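Local atomic coordinates of malate dehydrogenase (Porphyromonas gingivalis, PDB entry 3FI9), a protein that probably catalyses the NAD-dependent interconversion of malate and oxaloacetate. Residues K110-K113 against S114-D118; G197-L200 against T201-I204. One frame throughout, in Å; residues are numbered along the deposited sequence.

Contact 1 of 2, residues K110-K113 against S114-D118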
loop_
_atom_site.group_PDB
_atom_site.type_symbol
_atom_site.label_atom_id
_atom_site.label_comp_id
_atom_site.label_asym_id
_atom_site.label_seq_id
_atom_site.Cartn_x
_atom_site.Cartn_y
_atom_site.Cartn_z
ATOM N N LYS A 110 9.843 -14.524 23.980
ATOM C CA LYS A 110 9.298 -15.615 24.813
ATOM C C LYS A 110 8.121 -16.324 24.095
ATOM O O LYS A 110 7.966 -17.557 24.124
ATOM C CB LYS A 110 8.802 -15.032 26.137
ATOM C CG LYS A 110 9.875 -14.430 27.060
ATOM C CD LYS A 110 9.163 -13.653 28.177
ATOM C CE LYS A 110 10.138 -12.948 29.112
ATOM N NZ LYS A 110 9.497 -12.495 30.388
ATOM N N ASP A 111 7.300 -15.517 23.429
ATOM C CA ASP A 111 6.112 -16.014 22.696
ATOM C C ASP A 111 6.501 -16.850 21.496
ATOM O O ASP A 111 5.868 -17.877 21.189
ATOM C CB ASP A 111 5.283 -14.835 22.184
ATOM C CG ASP A 111 4.527 -14.108 23.277
ATOM O OD1 ASP A 111 4.371 -14.636 24.391
ATOM O OD2 ASP A 111 4.103 -12.968 23.022
ATOM N N ILE A 112 7.534 -16.406 20.796
ATOM C CA ILE A 112 8.041 -17.163 19.664
ATOM C C ILE A 112 8.545 -18.480 20.223
ATOM O O ILE A 112 8.409 -19.525 19.580
ATOM C CB ILE A 112 9.181 -16.419 18.906
ATOM C CG1 ILE A 112 8.624 -15.275 18.021
ATOM C CG2 ILE A 112 10.007 -17.385 18.097
ATOM C CD1 ILE A 112 9.694 -14.305 17.496
ATOM N N LYS A 113 9.121 -18.441 21.426
ATOM C CA LYS A 113 9.768 -19.634 21.957
ATOM C C LYS A 113 8.732 -20.674 22.362
ATOM O O LYS A 113 8.919 -21.876 22.147
ATOM C CB LYS A 113 10.751 -19.302 23.109
ATOM C CG LYS A 113 11.529 -20.544 23.626
ATOM C CD LYS A 113 12.484 -20.190 24.797
ATOM C CE LYS A 113 13.850 -19.774 24.311
ATOM N NZ LYS A 113 14.846 -19.591 25.444
ATOM N N SER A 114 7.623 -20.182 22.894
ATOM C CA SER A 114 6.517 -21.017 23.343
ATOM C C SER A 114 5.704 -21.561 22.187
ATOM O O SER A 114 5.333 -22.729 22.196
ATOM C CB SER A 114 5.574 -20.235 24.239
ATOM O OG SER A 114 6.243 -19.751 25.382
ATOM N N TYR A 115 5.428 -20.710 21.202
ATOM C CA TYR A 115 4.428 -21.034 20.177
ATOM C C TYR A 115 4.972 -21.367 18.778
ATOM O O TYR A 115 4.310 -22.051 17.996
ATOM C CB TYR A 115 3.417 -19.867 20.099
ATOM C CG TYR A 115 2.752 -19.542 21.412
ATOM C CD1 TYR A 115 2.178 -20.543 22.200
ATOM C CD2 TYR A 115 2.704 -18.224 21.884
ATOM C CE1 TYR A 115 1.556 -20.231 23.436
ATOM C CE2 TYR A 115 2.085 -17.895 23.089
ATOM C CZ TYR A 115 1.517 -18.910 23.865
ATOM O OH TYR A 115 0.913 -18.577 25.063
ATOM N N CYS A 116 6.178 -20.903 18.447
ATOM C CA CYS A 116 6.734 -21.217 17.140
ATOM C C CYS A 116 8.283 -21.263 17.121
ATOM O O CYS A 116 8.944 -20.605 16.308
ATOM C CB CYS A 116 6.139 -20.304 16.049
ATOM S SG CYS A 116 6.316 -18.527 16.389
ATOM N N PRO A 117 8.867 -22.071 18.028
ATOM C CA PRO A 117 10.319 -22.172 18.134
ATOM C C PRO A 117 10.919 -22.608 16.816
ATOM O O PRO A 117 12.111 -22.353 16.582
ATOM C CB PRO A 117 10.521 -23.271 19.198
ATOM C CG PRO A 117 9.252 -24.076 19.156
ATOM C CD PRO A 117 8.174 -23.033 18.908
ATOM N N ASP A 118 10.111 -23.226 15.943
ATOM C CA ASP A 118 10.542 -23.601 14.568
ATOM C C ASP A 118 10.361 -22.519 13.481
ATOM O O ASP A 118 10.546 -22.796 12.284
ATOM C CB ASP A 118 9.802 -24.863 14.088
ATOM C CG ASP A 118 8.269 -24.699 14.159
ATOM O OD1 ASP A 118 7.786 -23.886 14.984
ATOM O OD2 ASP A 118 7.533 -25.399 13.422
#

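Contact 2 of 2, residues G197-L200 against T201-I204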
loop_
_atom_site.group_PDB
_atom_site.type_symbol
_atom_site.label_atom_id
_atom_site.label_comp_id
_atom_site.label_asym_id
_atom_site.label_seq_id
_atom_site.Cartn_x
_atom_site.Cartn_y
_atom_site.Cartn_z
ATOM N N GLY A 197 27.365 6.642 -12.443
ATOM C CA GLY A 197 28.657 6.095 -12.845
ATOM C C GLY A 197 29.918 6.694 -12.222
ATOM O O GLY A 197 30.960 6.023 -12.113
ATOM N N THR A 198 29.836 7.938 -11.803
ATOM C CA THR A 198 30.951 8.620 -11.124
ATOM C C THR A 198 30.948 8.400 -9.597
ATOM O O THR A 198 29.943 8.695 -8.926
ATOM C CB THR A 198 30.808 10.114 -11.324
ATOM O OG1 THR A 198 30.921 10.416 -12.720
ATOM C CG2 THR A 198 31.836 10.883 -10.529
ATOM N N PRO A 199 32.067 7.893 -9.049
ATOM C CA PRO A 199 32.157 7.647 -7.615
ATOM C C PRO A 199 31.774 8.884 -6.831
ATOM O O PRO A 199 32.172 9.981 -7.167
ATOM C CB PRO A 199 33.639 7.300 -7.406
ATOM C CG PRO A 199 34.034 6.658 -8.726
ATOM C CD PRO A 199 33.307 7.499 -9.754
ATOM N N LEU A 200 30.927 8.694 -5.830
ATOM C CA LEU A 200 30.516 9.785 -4.986
ATOM C C LEU A 200 31.731 10.502 -4.362
ATOM O O LEU A 200 31.725 11.737 -4.173
ATOM C CB LEU A 200 29.560 9.248 -3.920
ATOM C CG LEU A 200 29.099 10.268 -2.872
ATOM C CD1 LEU A 200 28.530 11.517 -3.562
ATOM C CD2 LEU A 200 28.050 9.667 -1.901
ATOM N N THR A 201 32.801 9.760 -4.092
ATOM C CA THR A 201 33.917 10.378 -3.371
ATOM C C THR A 201 34.741 11.270 -4.305
ATOM O O THR A 201 35.509 12.101 -3.832
ATOM C CB THR A 201 34.821 9.341 -2.682
ATOM O OG1 THR A 201 35.125 8.314 -3.609
ATOM C CG2 THR A 201 34.118 8.692 -1.483
ATOM N N ASP A 202 34.526 11.145 -5.615
ATOM C CA ASP A 202 35.094 12.081 -6.581
ATOM C C ASP A 202 34.291 13.365 -6.683
ATOM O O ASP A 202 34.737 14.326 -7.293
ATOM C CB ASP A 202 35.169 11.466 -7.980
ATOM C CG ASP A 202 36.212 10.363 -8.090
ATOM O OD1 ASP A 202 36.966 10.150 -7.126
ATOM O OD2 ASP A 202 36.269 9.700 -9.145
ATOM N N LEU A 203 33.084 13.382 -6.121
ATOM C CA LEU A 203 32.230 14.558 -6.275
ATOM C C LEU A 203 32.169 15.383 -5.019
ATOM O O LEU A 203 32.047 16.595 -5.101
ATOM C CB LEU A 203 30.807 14.190 -6.724
ATOM C CG LEU A 203 30.688 13.676 -8.163
ATOM C CD1 LEU A 203 29.344 12.936 -8.374
ATOM C CD2 LEU A 203 30.860 14.805 -9.168
ATOM N N ILE A 204 32.251 14.729 -3.860
ATOM C CA ILE A 204 32.187 15.445 -2.575
ATOM C C ILE A 204 33.351 16.431 -2.424
ATOM O O ILE A 204 34.508 16.054 -2.590
ATOM C CB ILE A 204 32.173 14.448 -1.383
ATOM C CG1 ILE A 204 30.806 13.752 -1.284
ATOM C CG2 ILE A 204 32.436 15.152 -0.082
ATOM C CD1 ILE A 204 30.803 12.521 -0.355
#

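Contact 1 of 2, residues K110-K113 against S114-D118
The last turn of helix 94-115, in the NAD-binding Rossmann domain, closes here on three consecutive i to i+4 backbone bonds: Ser114 to Lys110, Tyr115 to Asp111 and Cys116 to Ile112. Cys116 is the first residue to leave helical backbone angles. Pro117, next in line, has no N-H with which to bond Lys113 O, the following acceptor in the helical series, and its N merely stands 3.0 Å from Ile112 O. Two donors of one residue grip Lys110 O. Ser114 N binds it at 2.9 Å, while Ser114 OG, turned beside its own backbone N (chi1 -60°), reaches Lys110 O at 3.1 Å from the opposite face of the carbonyl plane. The serine hydroxyl is thereby folded back on the helix. Tyr115 leans over the preceding turn: CB and CD2 of Tyr115 each lie 3.3 Å from Asp111 O, the carbonyl that also takes the Tyr115 N-H. Farther out, the Asp111 carboxylate runs alongside the ring and points the same way, its plane 32° from that of the ring, with OD1 held by a hydrogen bond from Gln107 NE2. On the buried side the sulfur of Cys116 rests beside Ile112, 4.2 Å from SG to CG2. Pro117 instead lays its ring over the end of the helix, where CD comes within 3.5 Å of Lys113 O. Asp111, Tyr115 and Cys116 pack against helix 70-74, Ile112 and Cys116 meet strand 77-82 at Ile80, and Lys110 and Ile112 touch Tyr139 and Ser140 at the end of helix 129-140.

Contact 2 of 2, residues G197-L200 against T201-I204
With CG anti to the backbone N (chi1 176°), Leu200 carries its branched end round to Ile204, whose CG1 lies beside its own backbone N (chi1 -73°) and sends CD1 back to meet it. The two side chains cross at a slant, Leu200 CG standing 3.8 Å from Ile204 CD1, and Leu200 CD1 also lies against Ile204 CG1. The backbone here, just after the short edge strand 198-199, folds into two overlapping type I beta turns, 199-202 and 200-203. Leu200 O accepts two N-H groups: Leu203 N at 2.9 Å, well above the carbonyl plane, which closes the second turn, and Ile204 N at 3.1 Å, a further i+4 to i bond nearly in line with the C=O bond. In the first turn Asp202 N binds Pro199 O at 3.1 Å, again from above the carbonyl plane, so successive carbonyls are used as the chain curls. The side chains of Pro199 and Asp202 run side by side in the same direction, OD2 of Asp202 lying 3.7 Å from CD of Pro199, over one side of the pyrrolidine ring. Thr198 turns its methyl to Leu203, and these two side chains cross almost at a right angle, with Thr198 CG2 3.8 Å from Leu203 CG. Thr206 OG1 bonds Leu203 O just downstream, and a backbone bond joins Leu200 to Ala193. Leu200 and Ile204 together cover Trp214 of helix 211-222 and Leu209 before it, while Leu200 and Leu203 reach Leu162 and Phe166 of helix 153-166.

How the contacts relate
Contact 1 comes first along the chain, in the NAD-binding domain, and contact 2 follows in the alpha/beta C-terminal domain. Their centres lie 47 Å apart, on opposite sides of the chain's centre, and the nearest atoms are still about 36 Å from each other, so they share no helix or sheet. Residues 110-118 finish helix 94-115 and begin the link to strand 121-124 of the large mixed sheet; the Ile112 side chain is about 9 Å from that of Phe126, predicted to bind NAD. Residues 197-204 instead leave the outer strand of a separate three-stranded antiparallel sheet toward helix 211-222, turning the chain at the periphery, away from the predicted sites.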